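Ribonuclease P protein component 3 (Thermococcus kodakarensis KOD1, PDB 3WYZ) probably works as a TIM barrel-like protein subunit of ribonuclease P, the RNA-containing complex that cleaves precursor tRNA to generate mature 5' ends. Local coordinates at residues Val14-Arg19 with Glu33-Lys38; Leu67-Arg72 with Ala87-Gln92; Gly138-Pro143 with Thr176-Ser181. All blocks are in the same frame, centred on the assembly; numbering follows the deposited sequence.

Contact 1: Val14-Arg19 with Glu33-Lys38; sequences VEMDVR and EVVFTK
D17 OD1 accepts two bonds, one from T37 across the contact and one from R19 in its own segment. T37 OG1 donates to D17 OD1 over 2.6 Å, from above the carboxylate plane. R19 NE reaches the same oxygen at 3.1 Å from the opposite face. R19 NH2 also meets D17 OD2 at 2.8 Å, on its syn lone pair. The guanidinium thus grips the carboxylate side-on with two nitrogens and limits its rotation. D17 CG, anti to the backbone N (chi1 -173°), approaches T37 OG1. The shaft of R19 runs beside T37, with R19 CG 3.8 Å from T37 CB.

The backbones pair as parallel strands through four hydrogen bonds, for example V35 N to E15 O at 2.8 Å. A beta bulge shifts the register by one between E15 and V18. On the face of V18 and V34, V18 CG2 presses tightly on V34 CG1 at 3.3 Å. Here the two side chains cross at about a right angle.

The segments are the two strands of a beta-alpha-beta unit. Helix 21-30 joins them and covers the V18, V34 and F36 face through H24 and A27. Strand 65-70 flanks strand 33-41, and helix 211-217 packs on V14 and M16.

Contact 2: Leu67-Arg72 with Ala87-Gln92; sequences LLLVTR and ALLYVQ
L89 CD1 is the bump that enters between L67 and L69 on one face of this strand pair. It lies 3.7 Å from L69 CD1 and 4.2 Å from L67 CD2. The L89 side chain crosses both leucines obliquely. V91 is on the same face, and its CG1 approaches the L69 carbonyl.

On the other face L68 lies beside Y90. L68 CD1 settles between Y90 and Q92, 3.7 Å from Y90 CB and 3.5 Å from Q92 N. The phenol of Y90 turns away from L68, and its OH is hydrogen-bonded to M16 O.

Strands 65-70 and 88-92 run parallel and are joined by helix 74-83, which makes a beta-alpha-beta unit of the TIM barrel-like fold. Their short axes are inclined by 30°. L67 N bonds to L88 O, and Y90 N to L67 O. L69 N donates to Y90 O at 3.0 Å. Q92 N donates to L69 O.

At the C-terminal end V70 and Q92 lie side by side, pointing the same way. V70 CG1 rests on Q92 CB at 3.5 Å. The Q92 chain is bent at chi2 (90°). Its NE2 lies 3.9 Å from V70 CG1. Q92 OE1 is hydrogen-bonded to a glycerol, probably from the crystallisation liquor.

Contact 3: Gly138-Pro143 with Thr176-Ser181; sequences GFSLSP and TSSAES
T176 meets F139 and L141 through two backbone hydrogen bonds. T176 N donates to F139 O at 3.0 Å. L141 N donates to T176 O at 2.7 Å. S140 lies between these bonds, and its CA-H also faces T176 O. The side chains that touch are small. S178 OG is 3.2 Å from S140 CB, and the CB atoms of S178 and S140 are 3.8 Å apart. S142 CB packs against S177 O at 3.3 Å.

A water extends this first shell. It accepts from S142 OG at 2.9 Å and donates to S178 O at 2.7 Å. It also donates to E180 OE2, so one water ties S142 to the loop at two points.

T176 OG1 is anti to the backbone N (chi1 -180°) and accepts from S178 N at 3.3 Å, which makes an ST turn after the strand.

Several of these hydroxyls have partners further out. E15 bonds S177 OG and lies very close to T176 OG1, too close for the bond to be certain. D17 bonds S178 OG, and S112 bonds S140 OG. E180 OE2 forms salt bridges with R19 and K39.

Parallel strands 136-140 and 173-176 are neighbours. The end of 173-176, last in the row, meets strand 14-18, as in a closed barrel. The loops after both strands lie at the C-terminal end of this TIM barrel-like fold.

All three contacts are largely buried and reach the same parallel sheet. Contacts 1 and 2 each span a beta-alpha-beta unit. Contact 3 is different: longer helical chain separates its segments, and it has a single bridge, S140 with T176, followed by loop. Contact 2 is mainly leucine packing. Contact 1 mixes valine packing with a charged cluster, and contact 3 has two backbone bonds, small hydroxyl side chains and a bridging water. Strands 33-41 and 65-70 are neighbours, which brings contacts 1 and 2 together. Contacts 1 and 3 bring together the outermost strands, 14-18 and 173-176, mainly through polar side chains. Contacts 2 and 3 do not touch; their nearest atoms are about 6 Å apart.

Contact 1: Val14-Arg19 with Glu33-Lys38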
loop_
_atom_site.group_PDB
_atom_site.type_symbol
_atom_site.label_atom_id
_atom_site.label_comp_id
_atom_site.label_asym_id
_atom_site.label_seq_id
_atom_site.Cartn_x
_atom_site.Cartn_y
_atom_site.Cartn_z
ATOM N N VAL A 14 5.200 8.842 7.789
ATOM C CA VAL A 14 4.392 9.066 6.583
ATOM C C VAL A 14 3.272 8.026 6.486
ATOM O O VAL A 14 3.516 6.836 6.630
ATOM C CB VAL A 14 5.249 8.985 5.312
ATOM C CG1 VAL A 14 4.382 9.115 4.060
ATOM C CG2 VAL A 14 6.337 10.055 5.335
ATOM N N GLU A 15 2.048 8.485 6.248
ATOM C CA GLU A 15 0.912 7.584 6.035
ATOM C C GLU A 15 0.653 7.490 4.535
ATOM O O GLU A 15 0.238 8.460 3.917
ATOM C CB GLU A 15 -0.316 8.096 6.792
ATOM C CG GLU A 15 -1.624 7.358 6.532
ATOM C CD GLU A 15 -1.503 5.843 6.562
ATOM O OE1 GLU A 15 -1.148 5.265 5.522
ATOM O OE2 GLU A 15 -1.795 5.229 7.613
ATOM N N MET A 16 0.914 6.312 3.970
ATOM C CA MET A 16 0.915 6.102 2.524
ATOM C C MET A 16 -0.450 5.829 1.910
ATOM O O MET A 16 -0.599 5.928 0.699
ATOM C CB MET A 16 1.835 4.935 2.162
ATOM C CG MET A 16 3.310 5.202 2.378
ATOM S SD MET A 16 3.917 6.532 1.339
ATOM C CE MET A 16 4.056 5.706 -0.250
ATOM N N ASP A 17 -1.443 5.494 2.725
ATOM C CA ASP A 17 -2.725 5.053 2.193
ATOM C C ASP A 17 -3.877 5.324 3.165
ATOM O O ASP A 17 -4.091 4.579 4.113
ATOM C CB ASP A 17 -2.616 3.560 1.855
ATOM C CG ASP A 17 -3.833 3.009 1.144
ATOM O OD1 ASP A 17 -4.652 3.802 0.642
ATOM O OD2 ASP A 17 -3.942 1.760 1.083
ATOM N N VAL A 18 -4.587 6.426 2.929
ATOM C CA VAL A 18 -5.865 6.709 3.583
ATOM C C VAL A 18 -6.874 7.082 2.499
ATOM O O VAL A 18 -6.536 7.770 1.538
ATOM C CB VAL A 18 -5.760 7.835 4.637
ATOM C CG1 VAL A 18 -4.930 7.379 5.820
ATOM C CG2 VAL A 18 -5.160 9.093 4.056
ATOM N N ARG A 19 -8.113 6.628 2.658
ATOM C CA ARG A 19 -9.095 6.681 1.573
ATOM C C ARG A 19 -10.360 7.482 1.894
ATOM O O ARG A 19 -11.308 7.467 1.111
ATOM C CB ARG A 19 -9.470 5.253 1.177
ATOM C CG ARG A 19 -8.292 4.445 0.662
ATOM C CD ARG A 19 -8.503 2.950 0.817
ATOM N NE ARG A 19 -7.295 2.204 0.482
ATOM C CZ ARG A 19 -7.224 0.878 0.409
ATOM N NH1 ARG A 19 -8.297 0.127 0.639
ATOM N NH2 ARG A 19 -6.071 0.297 0.096
ATOM N N GLU A 33 3.432 13.435 6.588
ATOM C CA GLU A 33 2.821 13.457 5.264
ATOM C C GLU A 33 1.718 12.418 5.218
ATOM O O GLU A 33 1.855 11.333 5.784
ATOM C CB GLU A 33 3.849 13.138 4.180
ATOM C CG GLU A 33 5.092 14.011 4.203
ATOM C CD GLU A 33 6.002 13.769 3.008
ATOM O OE1 GLU A 33 5.506 13.845 1.859
ATOM O OE2 GLU A 33 7.213 13.510 3.219
ATOM N N VAL A 34 0.626 12.748 4.537
ATOM C CA VAL A 34 -0.487 11.819 4.376
ATOM C C VAL A 34 -0.894 11.764 2.907
ATOM O O VAL A 34 -1.250 12.782 2.316
ATOM C CB VAL A 34 -1.700 12.210 5.248
ATOM C CG1 VAL A 34 -2.807 11.175 5.118
ATOM C CG2 VAL A 34 -1.291 12.345 6.707
ATOM N N VAL A 35 -0.820 10.570 2.327
ATOM C CA VAL A 35 -1.221 10.344 0.947
ATOM C C VAL A 35 -2.695 9.929 0.900
ATOM O O VAL A 35 -3.088 8.971 1.554
ATOM C CB VAL A 35 -0.348 9.248 0.305
ATOM C CG1 VAL A 35 -0.781 8.978 -1.133
ATOM C CG2 VAL A 35 1.130 9.631 0.366
ATOM N N PHE A 36 -3.507 10.663 0.144
ATOM C CA PHE A 36 -4.901 10.300 -0.067
ATOM C C PHE A 36 -5.023 9.342 -1.248
ATOM O O PHE A 36 -4.576 9.645 -2.351
ATOM C CB PHE A 36 -5.767 11.537 -0.312
ATOM C CG PHE A 36 -7.228 11.218 -0.489
ATOM C CD1 PHE A 36 -7.738 10.906 -1.746
ATOM C CD2 PHE A 36 -8.084 11.219 0.598
ATOM C CE1 PHE A 36 -9.079 10.602 -1.911
ATOM C CE2 PHE A 36 -9.425 10.920 0.441
ATOM C CZ PHE A 36 -9.923 10.612 -0.816
ATOM N N THR A 37 -5.637 8.188 -1.013
ATOM C CA THR A 37 -5.778 7.163 -2.037
ATOM C C THR A 37 -7.199 7.146 -2.606
ATOM O O THR A 37 -8.177 7.030 -1.863
ATOM C CB THR A 37 -5.440 5.776 -1.462
ATOM O OG1 THR A 37 -4.078 5.768 -1.002
ATOM C CG2 THR A 37 -5.629 4.694 -2.516
ATOM N N LYS A 38 -7.304 7.287 -3.924
ATOM C CA LYS A 38 -8.579 7.146 -4.613
ATOM C C LYS A 38 -8.729 5.692 -5.050
ATOM O O LYS A 38 -7.932 5.187 -5.839
ATOM C CB LYS A 38 -8.643 8.068 -5.832
ATOM C CG LYS A 38 -9.967 8.019 -6.583
ATOM C CD LYS A 38 -9.822 8.544 -8.003
ATOM C CE LYS A 38 -11.159 8.560 -8.734
ATOM N NZ LYS A 38 -11.735 7.203 -8.934
#

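Contact 2: Leu67-Arg72 with Ala87-Gln92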
loop_
_atom_site.group_PDB
_atom_site.type_symbol
_atom_site.label_atom_id
_atom_site.label_comp_id
_atom_site.label_asym_id
_atom_site.label_seq_id
_atom_site.Cartn_x
_atom_site.Cartn_y
_atom_site.Cartn_z
ATOM N N LEU A 67 -3.377 6.279 -6.520
ATOM C CA LEU A 67 -4.460 5.647 -7.248
ATOM C C LEU A 67 -4.424 4.141 -7.001
ATOM O O LEU A 67 -3.469 3.465 -7.397
ATOM C CB LEU A 67 -4.311 5.949 -8.736
ATOM C CG LEU A 67 -5.494 5.606 -9.637
ATOM C CD1 LEU A 67 -6.701 6.476 -9.306
ATOM C CD2 LEU A 67 -5.081 5.778 -11.092
ATOM N N LEU A 68 -5.456 3.619 -6.344
ATOM C CA LEU A 68 -5.529 2.191 -6.038
ATOM C C LEU A 68 -6.404 1.459 -7.049
ATOM O O LEU A 68 -7.624 1.634 -7.069
ATOM C CB LEU A 68 -6.061 1.968 -4.619
ATOM C CG LEU A 68 -6.296 0.507 -4.212
ATOM C CD1 LEU A 68 -4.983 -0.251 -4.113
ATOM C CD2 LEU A 68 -7.063 0.438 -2.903
ATOM N N LEU A 69 -5.770 0.630 -7.873
ATOM C CA LEU A 69 -6.474 -0.150 -8.880
ATOM C C LEU A 69 -6.914 -1.489 -8.305
ATOM O O LEU A 69 -6.085 -2.277 -7.846
ATOM C CB LEU A 69 -5.581 -0.397 -10.100
ATOM C CG LEU A 69 -4.979 0.819 -10.800
ATOM C CD1 LEU A 69 -4.211 0.362 -12.036
ATOM C CD2 LEU A 69 -6.044 1.847 -11.167
ATOM N N VAL A 70 -8.222 -1.733 -8.326
ATOM C CA VAL A 70 -8.766 -3.048 -8.001
ATOM C C VAL A 70 -9.426 -3.604 -9.269
ATOM O O VAL A 70 -10.335 -2.992 -9.833
ATOM C CB VAL A 70 -9.735 -2.997 -6.796
ATOM C CG1 VAL A 70 -9.134 -2.177 -5.660
ATOM C CG2 VAL A 70 -11.087 -2.420 -7.173
ATOM N N THR A 71 -8.930 -4.745 -9.736
ATOM C CA THR A 71 -9.389 -5.331 -10.993
ATOM C C THR A 71 -8.907 -6.773 -11.142
ATOM O O THR A 71 -8.011 -7.218 -10.423
ATOM C CB THR A 71 -8.913 -4.504 -12.213
ATOM O OG1 THR A 71 -9.383 -5.110 -13.422
ATOM C CG2 THR A 71 -7.392 -4.409 -12.266
ATOM N N ARG A 72 -9.521 -7.493 -12.076
ATOM C CA ARG A 72 -9.130 -8.865 -12.392
ATOM C C ARG A 72 -8.677 -8.968 -13.847
ATOM O O ARG A 72 -8.900 -9.984 -14.504
ATOM C CB ARG A 72 -10.296 -9.829 -12.126
ATOM C CG ARG A 72 -10.766 -9.885 -10.679
ATOM C CD ARG A 72 -9.637 -10.265 -9.728
ATOM N NE ARG A 72 -10.123 -10.947 -8.531
ATOM C CZ ARG A 72 -10.432 -12.241 -8.463
ATOM N NH1 ARG A 72 -10.321 -13.030 -9.531
ATOM N NH2 ARG A 72 -10.863 -12.752 -7.316
ATOM N N ALA A 87 0.182 10.748 -10.048
ATOM C CA ALA A 87 -0.285 10.034 -8.866
ATOM C C ALA A 87 0.541 8.776 -8.669
ATOM O O ALA A 87 1.081 8.222 -9.632
ATOM C CB ALA A 87 -1.759 9.673 -9.010
ATOM N N LEU A 88 0.637 8.327 -7.420
ATOM C CA LEU A 88 1.219 7.027 -7.132
ATOM C C LEU A 88 0.248 5.974 -7.620
ATOM O O LEU A 88 -0.963 6.109 -7.447
ATOM C CB LEU A 88 1.454 6.828 -5.636
ATOM C CG LEU A 88 2.396 7.809 -4.954
ATOM C CD1 LEU A 88 2.475 7.512 -3.472
ATOM C CD2 LEU A 88 3.783 7.817 -5.578
ATOM N N LEU A 89 0.779 4.920 -8.230
ATOM C CA LEU A 89 -0.045 3.824 -8.698
ATOM C C LEU A 89 0.064 2.659 -7.722
ATOM O O LEU A 89 1.098 1.999 -7.648
ATOM C CB LEU A 89 0.375 3.406 -10.110
ATOM C CG LEU A 89 -0.559 2.440 -10.853
ATOM C CD1 LEU A 89 -1.945 3.037 -11.012
ATOM C CD2 LEU A 89 0.018 2.076 -12.218
ATOM N N TYR A 90 -0.999 2.438 -6.956
ATOM C CA TYR A 90 -1.116 1.251 -6.117
ATOM C C TYR A 90 -1.967 0.205 -6.823
ATOM O O TYR A 90 -2.790 0.536 -7.674
ATOM C CB TYR A 90 -1.775 1.574 -4.776
ATOM C CG TYR A 90 -1.045 2.548 -3.879
ATOM C CD1 TYR A 90 0.326 2.783 -4.006
ATOM C CD2 TYR A 90 -1.727 3.197 -2.862
ATOM C CE1 TYR A 90 0.980 3.667 -3.167
ATOM C CE2 TYR A 90 -1.082 4.071 -2.017
ATOM C CZ TYR A 90 0.269 4.307 -2.173
ATOM O OH TYR A 90 0.895 5.185 -1.323
ATOM N N VAL A 91 -1.759 -1.058 -6.458
ATOM C CA VAL A 91 -2.595 -2.156 -6.927
ATOM C C VAL A 91 -3.019 -2.996 -5.730
ATOM O O VAL A 91 -2.198 -3.351 -4.891
ATOM C CB VAL A 91 -1.863 -3.039 -7.957
ATOM C CG1 VAL A 91 -2.717 -4.245 -8.349
ATOM C CG2 VAL A 91 -1.500 -2.230 -9.188
ATOM N N GLN A 92 -4.312 -3.297 -5.664
ATOM C CA GLN A 92 -4.867 -4.166 -4.641
ATOM C C GLN A 92 -4.437 -5.606 -4.910
ATOM O O GLN A 92 -4.699 -6.142 -5.990
ATOM C CB GLN A 92 -6.394 -4.071 -4.658
ATOM C CG GLN A 92 -7.127 -4.918 -3.625
ATOM C CD GLN A 92 -7.354 -4.180 -2.323
ATOM O OE1 GLN A 92 -6.424 -3.994 -1.539
ATOM N NE2 GLN A 92 -8.591 -3.754 -2.084
#

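Contact 3: Gly138-Pro143 with Thr176-Ser181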
loop_
_atom_site.group_PDB
_atom_site.type_symbol
_atom_site.label_atom_id
_atom_site.label_comp_id
_atom_site.label_asym_id
_atom_site.label_seq_id
_atom_site.Cartn_x
_atom_site.Cartn_y
_atom_site.Cartn_z
ATOM N N GLY A 138 2.886 -3.045 0.432
ATOM C CA GLY A 138 2.072 -2.356 1.422
ATOM C C GLY A 138 1.429 -3.294 2.430
ATOM O O GLY A 138 0.575 -4.103 2.079
ATOM N N PHE A 139 1.839 -3.171 3.687
ATOM C CA PHE A 139 1.256 -3.940 4.779
ATOM C C PHE A 139 0.103 -3.167 5.398
ATOM O O PHE A 139 0.316 -2.320 6.271
ATOM C CB PHE A 139 2.311 -4.242 5.851
ATOM C CG PHE A 139 3.352 -5.221 5.409
ATOM C CD1 PHE A 139 4.489 -4.789 4.767
ATOM C CD2 PHE A 139 3.188 -6.573 5.639
ATOM C CE1 PHE A 139 5.452 -5.689 4.356
ATOM C CE2 PHE A 139 4.142 -7.484 5.231
ATOM C CZ PHE A 139 5.278 -7.041 4.589
ATOM N N SER A 140 -1.116 -3.463 4.939
ATOM C CA SER A 140 -2.311 -2.754 5.390
ATOM C C SER A 140 -2.785 -3.306 6.727
ATOM O O SER A 140 -2.837 -4.511 6.920
ATOM C CB SER A 140 -3.434 -2.865 4.352
ATOM O OG SER A 140 -3.949 -4.189 4.294
ATOM N N LEU A 141 -3.138 -2.412 7.642
ATOM C CA LEU A 141 -3.735 -2.793 8.917
ATOM C C LEU A 141 -5.247 -3.052 8.794
ATOM O O LEU A 141 -5.828 -3.718 9.648
ATOM C CB LEU A 141 -3.461 -1.700 9.951
ATOM C CG LEU A 141 -4.073 -1.811 11.347
ATOM C CD1 LEU A 141 -3.724 -3.117 12.054
ATOM C CD2 LEU A 141 -3.632 -0.624 12.186
ATOM N N SER A 142 -5.866 -2.543 7.726
ATOM C CA SER A 142 -7.326 -2.566 7.553
ATOM C C SER A 142 -7.995 -3.936 7.751
ATOM O O SER A 142 -8.987 -4.026 8.469
ATOM C CB SER A 142 -7.716 -2.011 6.174
ATOM O OG SER A 142 -9.067 -1.610 6.170
ATOM N N PRO A 143 -7.468 -5.002 7.114
ATOM C CA PRO A 143 -8.100 -6.323 7.256
ATOM C C PRO A 143 -8.162 -6.849 8.699
ATOM O O PRO A 143 -9.093 -7.565 9.045
ATOM C CB PRO A 143 -7.211 -7.236 6.396
ATOM C CG PRO A 143 -6.488 -6.324 5.467
ATOM C CD PRO A 143 -6.282 -5.059 6.237
ATOM N N THR A 176 0.745 0.630 6.578
ATOM C CA THR A 176 -0.314 1.615 6.410
ATOM C C THR A 176 -1.648 1.136 6.970
ATOM O O THR A 176 -1.893 -0.057 7.077
ATOM C CB THR A 176 -0.479 2.024 4.932
ATOM O OG1 THR A 176 -1.523 2.995 4.822
ATOM C CG2 THR A 176 -0.801 0.817 4.046
ATOM N N SER A 177 -2.499 2.088 7.339
ATOM C CA SER A 177 -3.838 1.780 7.818
ATOM C C SER A 177 -4.756 1.356 6.678
ATOM O O SER A 177 -5.619 0.495 6.868
ATOM C CB SER A 177 -4.447 2.988 8.544
ATOM O OG SER A 177 -4.719 4.055 7.641
ATOM N N SER A 178 -4.568 1.957 5.502
ATOM C CA SER A 178 -5.493 1.791 4.375
ATOM C C SER A 178 -6.908 2.108 4.856
ATOM O O SER A 178 -7.859 1.394 4.535
ATOM C CB SER A 178 -5.411 0.374 3.787
ATOM O OG SER A 178 -4.097 0.074 3.350
ATOM N N ALA A 179 -7.028 3.185 5.635
ATOM C CA ALA A 179 -8.264 3.516 6.342
ATOM C C ALA A 179 -9.339 4.008 5.388
ATOM O O ALA A 179 -9.077 4.844 4.517
ATOM C CB ALA A 179 -8.000 4.560 7.413
ATOM N N GLU A 180 -10.541 3.459 5.544
ATOM C CA GLU A 180 -11.707 3.902 4.786
ATOM C C GLU A 180 -12.684 4.681 5.667
ATOM O O GLU A 180 -13.738 5.114 5.199
ATOM C CB GLU A 180 -12.387 2.704 4.118
ATOM C CG GLU A 180 -11.470 2.027 3.106
ATOM C CD GLU A 180 -12.163 1.013 2.215
ATOM O OE1 GLU A 180 -13.404 0.863 2.308
ATOM O OE2 GLU A 180 -11.454 0.366 1.412
ATOM N N SER A 181 -12.320 4.869 6.934
ATOM C CA SER A 181 -13.070 5.741 7.835
ATOM C C SER A 181 -12.129 6.305 8.897
ATOM O O SER A 181 -11.026 5.787 9.096
ATOM C CB SER A 181 -14.224 4.979 8.506
ATOM O OG SER A 181 -13.743 4.066 9.483
HETATM O O HOH W 1 -9.142 -0.664 3.432
#